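Substrate-binding protein (Synechococcus sp., PDB 6WPN) probably binds a sugar or oligosaccharide outside the cytoplasmic membrane, as a periplasmic solute-binding protein of a transport system. Local coordinates at residues Pro92-Ser100 against Val380-Lys389; Leu208-Asn217 against Glu417-Trp428. All blocks are in the same frame, centred on the assembly; numbering follows the deposited sequence.

Interaction 1: Pro92-Ser100 against Val380-Lys389; sequences PPFAANLAS and VLVPATPGVK
Asn97 and Pro93, one helical turn apart on helix 92-99, meet the incoming loop in two ways. The carboxamide oxygen of Asn97 takes the backbone N-H of Gly387, with OD1 and N 2.7 Å apart. The bond is bent, 132° at the hydrogen, and the donor stands well above the carbonyl plane. A chi1 of -111°, away from the staggered positions, carries the amide across to the loop, where OD1 also lies 3.3 Å from CB of Pro386. Pro93 makes the apolar half: its CB rests 3.6 Å from CG1 of Val388, while its CG meets CG2 of Val382 at 3.7 Å, the two side chains crossing at about a right angle. Between these anchors the methyl of Ala96 sits 3.4 Å from the carbonyl O of Ala384. At the start of the helix CB of Pro92 touches CB of Ala384 at 3.7 Å. At the far end CG of Pro386 lies against CB of Ser100, whose hydroxyl bonds back to the carbonyl O of Asn97.

The loop is shaped for this approach by an inverse gamma turn centred on Ala384 and a type II turn from Thr385 to Val388. Gly387, at positive phi (75°), holds the N-cap position of helix 388-403, so the Asn97 bond fixes the chain just where that helix starts. OD1 probably has a second donor in NH2 of Arg427. Were Asn97 an alanine, the Gly387 N-H would probably lose this acceptor, as would the Arg427 guanidinium, and the turn could shift.

The contact thus joins the helix that follows strand 87-90 of the mixed sheet to the N-cap of helix 388-403, and Phe94 and Leu98 pack on helix 72-80. On the loop side, Val382 reaches helix 195-202 and the chain arrives from strand 378-379.

Interaction 2: Leu208-Asn217 against Glu417-Trp428; sequences LDARQRAAFN and EQQWNRYASARW
The C-terminal helix 409-427 is covered along one side by the irregular chain 208-217, which contains a type II turn from Asp209 to Gln212 and joins helix 195-202 to helix 219-233. Trp420 lies at the middle of the contact. Its NE1 bonds to the carbonyl O of Gln212 at 2.8 Å, the oxygen tilted from the ring plane, while the backbone N of Ala214 comes up at the ring edge. CD2 of Leu208 packs 3.5 Å from CZ2 of the same indole. A chi1 of 170° swings the Trp420 indole out to the loop, which meets the ring at its NE1 and CD1 edge.

The next residue, Asn421, uses OD1 to accept the N-H of Ala214 in a nearly straight bond, 2.9 Å from N to OD1, with the donor in the carbonyl plane. The Ala214 methyl lies close to both Asn421 OD1 and Trp420 CD1.

Arg213 folds back over the helix end: its chain bends at chi2 (-56°), bringing NH1 within 3.1 Å of the carbonyl O of Trp428, in the guanidinium plane. The hydroxyl of Ser425 sits over one face of that group, and the guanidinium of Arg211 lies over the opposite face. CG of Gln212 stands 4.2 Å from the centroid of the six-membered ring of Trp428, a CH-pi contact over the face, and CG of Arg427 covers the other face. At the opposite end of the contact Asn217 ND2 makes two weak bonds to the carboxylate of Glu417, the planes almost perpendicular.

Two peptide groups of the irregular chain, the Gln212 carbonyl and the Ala214 N-H, are thus satisfied by helix side chains. The Arg213 guanidinium sits at the C-terminal end of helix 409-427, where the negative end of the helix dipole would probably favour its charge.

How the interactions relate
The centres of interactions 1 and 2 lie 15 Å apart, on the same side of the chain's centre, and the two contacts touch. Their segments alternate along the chain, in the order 92-100, 208-217, 380-389, 417-428, so that two sites in the earlier part of the chain are each met by one from the C-terminal part. The later pair is linked by helix 388-403, directly followed by helix 409-427. At the junction the carbonyl of Gly387 packs on Trp420, and that of Pro386 on Trp428. Together the contacts fasten the C-terminal helices to helix 92-99 and to the loop before helix 219-233.

Interaction 1: Pro92-Ser100 against Val380-Lys389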
loop_
_atom_site.group_PDB
_atom_site.type_symbol
_atom_site.label_atom_id
_atom_site.label_comp_id
_atom_site.label_asym_id
_atom_site.label_seq_id
_atom_site.Cartn_x
_atom_site.Cartn_y
_atom_site.Cartn_z
ATOM N N PRO A 92 -8.890 -1.452 0.486
ATOM C CA PRO A 92 -10.009 -0.606 0.949
ATOM C C PRO A 92 -10.513 0.357 -0.117
ATOM O O PRO A 92 -11.737 0.491 -0.273
ATOM C CB PRO A 92 -9.421 0.138 2.166
ATOM C CG PRO A 92 -7.969 -0.290 2.265
ATOM C CD PRO A 92 -7.855 -1.580 1.522
ATOM N N PRO A 93 -9.642 1.066 -0.859
ATOM C CA PRO A 93 -10.186 1.977 -1.889
ATOM C C PRO A 93 -11.021 1.279 -2.948
ATOM O O PRO A 93 -12.167 1.679 -3.193
ATOM C CB PRO A 93 -8.926 2.611 -2.489
ATOM C CG PRO A 93 -7.922 2.522 -1.426
ATOM C CD PRO A 93 -8.175 1.203 -0.776
ATOM N N PHE A 94 -10.480 0.240 -3.590
ATOM C CA PHE A 94 -11.229 -0.438 -4.644
ATOM C C PHE A 94 -12.449 -1.165 -4.096
ATOM O O PHE A 94 -13.469 -1.266 -4.788
ATOM C CB PHE A 94 -10.325 -1.398 -5.410
ATOM C CG PHE A 94 -10.973 -1.986 -6.627
ATOM C CD1 PHE A 94 -10.960 -3.350 -6.845
ATOM C CD2 PHE A 94 -11.606 -1.170 -7.551
ATOM C CE1 PHE A 94 -11.561 -3.896 -7.965
ATOM C CE2 PHE A 94 -12.214 -1.709 -8.671
ATOM C CZ PHE A 94 -12.189 -3.074 -8.877
ATOM N N ALA A 95 -12.368 -1.677 -2.867
ATOM C CA ALA A 95 -13.514 -2.365 -2.280
ATOM C C ALA A 95 -14.689 -1.415 -2.084
ATOM O O ALA A 95 -15.847 -1.833 -2.191
ATOM C CB ALA A 95 -13.117 -3.009 -0.953
ATOM N N ALA A 96 -14.412 -0.144 -1.786
ATOM C CA ALA A 96 -15.484 0.829 -1.602
ATOM C C ALA A 96 -16.179 1.151 -2.920
ATOM O O ALA A 96 -17.407 1.289 -2.960
ATOM C CB ALA A 96 -14.935 2.102 -0.959
ATOM N N ASN A 97 -15.411 1.286 -4.008
ATOM C CA ASN A 97 -16.021 1.499 -5.318
ATOM C C ASN A 97 -16.966 0.359 -5.681
ATOM O O ASN A 97 -18.064 0.595 -6.200
ATOM C CB ASN A 97 -14.932 1.655 -6.388
ATOM C CG ASN A 97 -14.850 3.071 -6.951
ATOM O OD1 ASN A 97 -15.585 3.966 -6.535
ATOM N ND2 ASN A 97 -13.950 3.274 -7.907
ATOM N N LEU A 98 -16.568 -0.883 -5.396
ATOM C CA LEU A 98 -17.410 -2.025 -5.739
ATOM C C LEU A 98 -18.602 -2.150 -4.799
ATOM O O LEU A 98 -19.702 -2.508 -5.232
ATOM C CB LEU A 98 -16.588 -3.312 -5.721
ATOM C CG LEU A 98 -15.473 -3.449 -6.757
ATOM C CD1 LEU A 98 -14.734 -4.762 -6.569
ATOM C CD2 LEU A 98 -16.037 -3.358 -8.157
ATOM N N ALA A 99 -18.410 -1.851 -3.511
ATOM C CA ALA A 99 -19.488 -2.072 -2.553
ATOM C C ALA A 99 -20.561 -1.001 -2.627
ATOM O O ALA A 99 -21.717 -1.271 -2.289
ATOM C CB ALA A 99 -18.929 -2.133 -1.135
ATOM N N SER A 100 -20.206 0.214 -3.050
ATOM C CA SER A 100 -21.215 1.248 -3.239
ATOM C C SER A 100 -22.196 0.875 -4.342
ATOM O O SER A 100 -23.284 1.455 -4.418
ATOM C CB SER A 100 -20.555 2.593 -3.546
ATOM O OG SER A 100 -19.832 2.546 -4.765
ATOM N N VAL A 380 -4.775 3.369 8.155
ATOM C CA VAL A 380 -5.033 3.398 6.721
ATOM C C VAL A 380 -5.331 4.855 6.394
ATOM O O VAL A 380 -6.236 5.457 6.984
ATOM C CB VAL A 380 -6.206 2.488 6.335
ATOM C CG1 VAL A 380 -6.662 2.780 4.917
ATOM C CG2 VAL A 380 -5.814 1.028 6.479
ATOM N N LEU A 381 -4.581 5.422 5.451
ATOM C CA LEU A 381 -4.636 6.862 5.230
ATOM C C LEU A 381 -5.499 7.277 4.047
ATOM O O LEU A 381 -6.229 8.269 4.149
ATOM C CB LEU A 381 -3.219 7.413 5.036
ATOM C CG LEU A 381 -2.243 7.242 6.204
ATOM C CD1 LEU A 381 -0.882 7.814 5.849
ATOM C CD2 LEU A 381 -2.790 7.901 7.459
ATOM N N VAL A 382 -5.444 6.560 2.929
ATOM C CA VAL A 382 -6.380 6.843 1.844
ATOM C C VAL A 382 -7.773 6.453 2.333
ATOM O O VAL A 382 -8.010 5.283 2.669
ATOM C CB VAL A 382 -5.979 6.120 0.545
ATOM C CG1 VAL A 382 -4.655 6.666 0.038
ATOM C CG2 VAL A 382 -5.868 4.614 0.751
ATOM N N PRO A 383 -8.708 7.396 2.439
ATOM C CA PRO A 383 -10.038 7.046 2.954
ATOM C C PRO A 383 -10.733 6.061 2.025
ATOM O O PRO A 383 -10.816 6.277 0.814
ATOM C CB PRO A 383 -10.765 8.395 3.014
ATOM C CG PRO A 383 -10.043 9.263 2.037
ATOM C CD PRO A 383 -8.607 8.821 2.078
ATOM N N ALA A 384 -11.209 4.958 2.601
ATOM C CA ALA A 384 -11.872 3.917 1.822
ATOM C C ALA A 384 -13.205 4.419 1.290
ATOM O O ALA A 384 -14.267 4.029 1.787
ATOM C CB ALA A 384 -12.076 2.663 2.672
ATOM N N THR A 385 -13.158 5.300 0.297
ATOM C CA THR A 385 -14.337 5.912 -0.286
ATOM C C THR A 385 -14.407 5.633 -1.786
ATOM O O THR A 385 -13.405 5.256 -2.404
ATOM C CB THR A 385 -14.316 7.426 -0.036
ATOM O OG1 THR A 385 -13.247 8.002 -0.792
ATOM C CG2 THR A 385 -14.093 7.717 1.441
ATOM N N PRO A 386 -15.587 5.769 -2.396
ATOM C CA PRO A 386 -15.700 5.557 -3.846
ATOM C C PRO A 386 -15.036 6.664 -4.656
ATOM O O PRO A 386 -15.111 7.844 -4.310
ATOM C CB PRO A 386 -17.216 5.520 -4.081
ATOM C CG PRO A 386 -17.782 5.104 -2.777
ATOM C CD PRO A 386 -16.909 5.753 -1.747
ATOM N N GLY A 387 -14.386 6.275 -5.749
ATOM C CA GLY A 387 -13.803 7.254 -6.647
ATOM C C GLY A 387 -12.526 7.926 -6.193
ATOM O O GLY A 387 -12.232 9.035 -6.654
ATOM N N VAL A 388 -11.758 7.300 -5.296
ATOM C CA VAL A 388 -10.538 7.931 -4.799
ATOM C C VAL A 388 -9.430 7.885 -5.844
ATOM O O VAL A 388 -8.527 8.731 -5.837
ATOM C CB VAL A 388 -10.089 7.274 -3.479
ATOM C CG1 VAL A 388 -9.471 5.916 -3.740
ATOM C CG2 VAL A 388 -9.110 8.175 -2.739
ATOM N N LYS A 389 -9.471 6.913 -6.756
ATOM C CA LYS A 389 -8.471 6.867 -7.814
ATOM C C LYS A 389 -8.732 7.913 -8.889
ATOM O O LYS A 389 -7.782 8.417 -9.497
ATOM C CB LYS A 389 -8.405 5.465 -8.418
ATOM C CG LYS A 389 -7.672 4.466 -7.523
ATOM C CD LYS A 389 -6.210 4.871 -7.334
ATOM C CE LYS A 389 -5.487 3.972 -6.340
ATOM N NZ LYS A 389 -6.008 4.135 -4.952
#

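Interaction 2: Leu208-Asn217 against Glu417-Trp428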
loop_
_atom_site.group_PDB
_atom_site.type_symbol
_atom_site.label_atom_id
_atom_site.label_comp_id
_atom_site.label_asym_id
_atom_site.label_seq_id
_atom_site.Cartn_x
_atom_site.Cartn_y
_atom_site.Cartn_z
ATOM N N LEU A 208 -11.699 14.835 0.913
ATOM C CA LEU A 208 -13.122 14.864 0.607
ATOM C C LEU A 208 -13.923 15.165 1.865
ATOM O O LEU A 208 -13.543 14.770 2.970
ATOM C CB LEU A 208 -13.602 13.526 0.030
ATOM C CG LEU A 208 -12.874 12.951 -1.185
ATOM C CD1 LEU A 208 -13.464 11.602 -1.567
ATOM C CD2 LEU A 208 -12.944 13.921 -2.352
ATOM N N ASP A 209 -15.033 15.878 1.690
ATOM C CA ASP A 209 -15.976 16.070 2.779
ATOM C C ASP A 209 -17.090 15.030 2.697
ATOM O O ASP A 209 -17.097 14.148 1.832
ATOM C CB ASP A 209 -16.561 17.484 2.735
ATOM C CG ASP A 209 -17.301 17.783 1.429
ATOM O OD1 ASP A 209 -17.529 16.862 0.615
ATOM O OD2 ASP A 209 -17.665 18.955 1.216
ATOM N N ALA A 210 -18.055 15.137 3.607
ATOM C CA ALA A 210 -19.309 14.418 3.461
ATOM C C ALA A 210 -20.111 15.153 2.394
ATOM O O ALA A 210 -20.422 16.334 2.582
ATOM C CB ALA A 210 -20.063 14.347 4.785
ATOM N N ARG A 211 -20.424 14.455 1.291
ATOM C CA ARG A 211 -21.050 14.918 0.044
ATOM C C ARG A 211 -20.093 14.627 -1.102
ATOM O O ARG A 211 -20.429 14.838 -2.272
ATOM C CB ARG A 211 -21.405 16.411 0.032
ATOM C CG ARG A 211 -22.733 16.778 0.682
ATOM C CD ARG A 211 -23.141 18.196 0.300
ATOM N NE ARG A 211 -23.909 18.265 -0.941
ATOM C CZ ARG A 211 -23.788 19.240 -1.836
ATOM N NH1 ARG A 211 -24.527 19.230 -2.939
ATOM N NH2 ARG A 211 -22.918 20.222 -1.637
ATOM N N GLN A 212 -18.887 14.161 -0.758
ATOM C CA GLN A 212 -17.865 13.775 -1.731
ATOM C C GLN A 212 -17.377 14.965 -2.553
ATOM O O GLN A 212 -16.892 14.802 -3.675
ATOM C CB GLN A 212 -18.375 12.658 -2.644
ATOM C CG GLN A 212 -18.777 11.421 -1.876
ATOM C CD GLN A 212 -17.595 10.745 -1.233
ATOM O OE1 GLN A 212 -17.179 11.090 -0.125
ATOM N NE2 GLN A 212 -17.043 9.777 -1.926
ATOM N N ARG A 213 -17.479 16.165 -1.996
ATOM C CA ARG A 213 -17.002 17.363 -2.665
ATOM C C ARG A 213 -15.531 17.602 -2.320
ATOM O O ARG A 213 -15.017 17.113 -1.310
ATOM C CB ARG A 213 -17.843 18.570 -2.242
ATOM C CG ARG A 213 -19.262 18.611 -2.816
ATOM C CD ARG A 213 -19.311 18.540 -4.336
ATOM N NE ARG A 213 -20.584 19.044 -4.852
ATOM C CZ ARG A 213 -21.588 18.279 -5.270
ATOM N NH1 ARG A 213 -21.476 16.958 -5.244
ATOM N NH2 ARG A 213 -22.707 18.838 -5.721
ATOM N N ALA A 214 -14.853 18.363 -3.179
ATOM C CA ALA A 214 -13.439 18.658 -2.964
ATOM C C ALA A 214 -13.250 19.446 -1.673
ATOM O O ALA A 214 -13.889 20.479 -1.462
ATOM C CB ALA A 214 -12.871 19.438 -4.149
ATOM N N ALA A 215 -12.362 18.960 -0.807
ATOM C CA ALA A 215 -12.091 19.621 0.463
ATOM C C ALA A 215 -10.637 20.047 0.629
ATOM O O ALA A 215 -10.271 20.533 1.706
ATOM C CB ALA A 215 -12.496 18.712 1.626
ATOM N N PHE A 216 -9.801 19.897 -0.400
ATOM C CA PHE A 216 -8.368 20.123 -0.257
ATOM C C PHE A 216 -7.930 21.534 -0.626
ATOM O O PHE A 216 -6.739 21.840 -0.517
ATOM C CB PHE A 216 -7.577 19.117 -1.101
ATOM C CG PHE A 216 -7.994 19.074 -2.541
ATOM C CD1 PHE A 216 -7.465 19.971 -3.456
ATOM C CD2 PHE A 216 -8.900 18.128 -2.985
ATOM C CE1 PHE A 216 -7.847 19.935 -4.782
ATOM C CE2 PHE A 216 -9.283 18.084 -4.312
ATOM C CZ PHE A 216 -8.754 18.990 -5.211
ATOM N N ASN A 217 -8.840 22.394 -1.085
ATOM C CA ASN A 217 -8.491 23.788 -1.362
ATOM C C ASN A 217 -8.492 24.560 -0.040
ATOM O O ASN A 217 -9.327 25.423 0.231
ATOM C CB ASN A 217 -9.447 24.393 -2.381
ATOM C CG ASN A 217 -8.997 25.759 -2.862
ATOM O OD1 ASN A 217 -7.867 26.181 -2.611
ATOM N ND2 ASN A 217 -9.878 26.455 -3.566
ATOM N N GLU A 417 -9.464 21.174 -7.838
ATOM C CA GLU A 417 -10.721 21.338 -7.113
ATOM C C GLU A 417 -11.903 21.406 -8.074
ATOM O O GLU A 417 -12.933 20.760 -7.858
ATOM C CB GLU A 417 -10.660 22.592 -6.239
ATOM C CG GLU A 417 -11.973 22.937 -5.564
ATOM C CD GLU A 417 -11.984 24.343 -4.994
ATOM O OE1 GLU A 417 -11.570 25.287 -5.706
ATOM O OE2 GLU A 417 -12.401 24.502 -3.827
ATOM N N GLN A 418 -11.768 22.189 -9.145
ATOM C CA GLN A 418 -12.875 22.364 -10.079
ATOM C C GLN A 418 -13.129 21.102 -10.894
ATOM O O GLN A 418 -14.284 20.757 -11.165
ATOM C CB GLN A 418 -12.587 23.553 -10.992
ATOM C CG GLN A 418 -12.595 24.883 -10.259
ATOM C CD GLN A 418 -12.005 26.009 -11.082
ATOM O OE1 GLN A 418 -11.401 25.778 -12.130
ATOM N NE2 GLN A 418 -12.184 27.241 -10.615
ATOM N N GLN A 419 -12.066 20.394 -11.286
ATOM C CA GLN A 419 -12.242 19.149 -12.027
ATOM C C GLN A 419 -12.891 18.070 -11.167
ATOM O O GLN A 419 -13.763 17.335 -11.643
ATOM C CB GLN A 419 -10.906 18.670 -12.584
ATOM C CG GLN A 419 -10.395 19.525 -13.727
ATOM C CD GLN A 419 -9.212 18.903 -14.434
ATOM O OE1 GLN A 419 -8.787 17.797 -14.097
ATOM N NE2 GLN A 419 -8.672 19.610 -15.425
ATOM N N TRP A 420 -12.473 17.944 -9.903
ATOM C CA TRP A 420 -13.100 16.950 -9.037
ATOM C C TRP A 420 -14.570 17.278 -8.794
ATOM O O TRP A 420 -15.419 16.381 -8.790
ATOM C CB TRP A 420 -12.359 16.836 -7.704
ATOM C CG TRP A 420 -13.136 16.006 -6.724
ATOM C CD1 TRP A 420 -13.900 16.459 -5.687
ATOM C CD2 TRP A 420 -13.268 14.578 -6.725
ATOM N NE1 TRP A 420 -14.483 15.400 -5.032
ATOM C CE2 TRP A 420 -14.110 14.235 -5.649
ATOM C CE3 TRP A 420 -12.746 13.555 -7.527
ATOM C CZ2 TRP A 420 -14.440 12.913 -5.351
ATOM C CZ3 TRP A 420 -13.075 12.243 -7.231
ATOM C CH2 TRP A 420 -13.914 11.933 -6.152
ATOM N N ASN A 421 -14.889 18.555 -8.574
ATOM C CA ASN A 421 -16.279 18.926 -8.332
ATOM C C ASN A 421 -17.132 18.731 -9.578
ATOM O O ASN A 421 -18.336 18.475 -9.470
ATOM C CB ASN A 421 -16.361 20.369 -7.833
ATOM C CG ASN A 421 -15.877 20.519 -6.401
ATOM O OD1 ASN A 421 -15.881 19.561 -5.630
ATOM N ND2 ASN A 421 -15.448 21.722 -6.041
ATOM N N ARG A 422 -16.529 18.856 -10.763
ATOM C CA ARG A 422 -17.197 18.453 -11.995
ATOM C C ARG A 422 -17.593 16.982 -11.942
ATOM O O ARG A 422 -18.742 16.620 -12.223
ATOM C CB ARG A 422 -16.265 18.697 -13.182
ATOM C CG ARG A 422 -16.197 20.117 -13.707
ATOM C CD ARG A 422 -14.976 20.264 -14.612
ATOM N NE ARG A 422 -14.855 19.165 -15.569
ATOM C CZ ARG A 422 -13.797 18.965 -16.351
ATOM N NH1 ARG A 422 -12.758 19.788 -16.293
ATOM N NH2 ARG A 422 -13.772 17.936 -17.188
ATOM N N TYR A 423 -16.641 16.120 -11.578
ATOM C CA TYR A 423 -16.900 14.685 -11.489
ATOM C C TYR A 423 -17.875 14.366 -10.359
ATOM O O TYR A 423 -18.782 13.543 -10.528
ATOM C CB TYR A 423 -15.566 13.953 -11.304
ATOM C CG TYR A 423 -15.624 12.451 -11.103
ATOM C CD1 TYR A 423 -15.589 11.896 -9.830
ATOM C CD2 TYR A 423 -15.675 11.587 -12.191
ATOM C CE1 TYR A 423 -15.624 10.520 -9.645
ATOM C CE2 TYR A 423 -15.709 10.213 -12.017
ATOM C CZ TYR A 423 -15.683 9.685 -10.743
ATOM O OH TYR A 423 -15.718 8.319 -10.568
ATOM N N ALA A 424 -17.712 15.023 -9.206
ATOM C CA ALA A 424 -18.497 14.675 -8.025
ATOM C C ALA A 424 -19.947 15.132 -8.129
ATOM O O ALA A 424 -20.833 14.500 -7.544
ATOM C CB ALA A 424 -17.852 15.270 -6.775
ATOM N N SER A 425 -20.215 16.220 -8.852
ATOM C CA SER A 425 -21.601 16.637 -9.026
ATOM C C SER A 425 -22.352 15.699 -9.959
ATOM O O SER A 425 -23.571 15.548 -9.834
ATOM C CB SER A 425 -21.667 18.072 -9.551
ATOM O OG SER A 425 -21.059 18.979 -8.648
ATOM N N ALA A 426 -21.647 15.043 -10.878
ATOM C CA ALA A 426 -22.308 14.119 -11.790
ATOM C C ALA A 426 -22.560 12.764 -11.140
ATOM O O ALA A 426 -23.600 12.140 -11.383
ATOM C CB ALA A 426 -21.473 13.953 -13.060
ATOM N N ARG A 427 -21.631 12.299 -10.305
ATOM C CA ARG A 427 -21.762 10.983 -9.689
ATOM C C ARG A 427 -22.628 11.036 -8.431
ATOM O O ARG A 427 -23.430 10.126 -8.189
ATOM C CB ARG A 427 -20.369 10.415 -9.394
ATOM C CG ARG A 427 -20.342 8.966 -8.925
ATOM C CD ARG A 427 -18.976 8.334 -9.192
ATOM N NE ARG A 427 -18.813 7.054 -8.505
ATOM C CZ ARG A 427 -17.707 6.314 -8.544
ATOM N NH1 ARG A 427 -16.653 6.715 -9.243
ATOM N NH2 ARG A 427 -17.654 5.165 -7.882
ATOM N N TRP A 428 -22.478 12.084 -7.620
ATOM C CA TRP A 428 -23.257 12.270 -6.394
ATOM C C TRP A 428 -23.878 13.661 -6.403
ATOM O O TRP A 428 -23.354 14.594 -5.778
ATOM C CB TRP A 428 -22.394 12.060 -5.149
ATOM C CG TRP A 428 -21.650 10.759 -5.137
ATOM C CD1 TRP A 428 -22.141 9.540 -4.774
ATOM C CD2 TRP A 428 -20.279 10.549 -5.501
ATOM N NE1 TRP A 428 -21.163 8.582 -4.890
ATOM C CE2 TRP A 428 -20.010 9.176 -5.334
ATOM C CE3 TRP A 428 -19.254 11.388 -5.949
ATOM C CZ2 TRP A 428 -18.759 8.621 -5.599
ATOM C CZ3 TRP A 428 -18.014 10.836 -6.215
ATOM C CH2 TRP A 428 -17.776 9.465 -6.038
#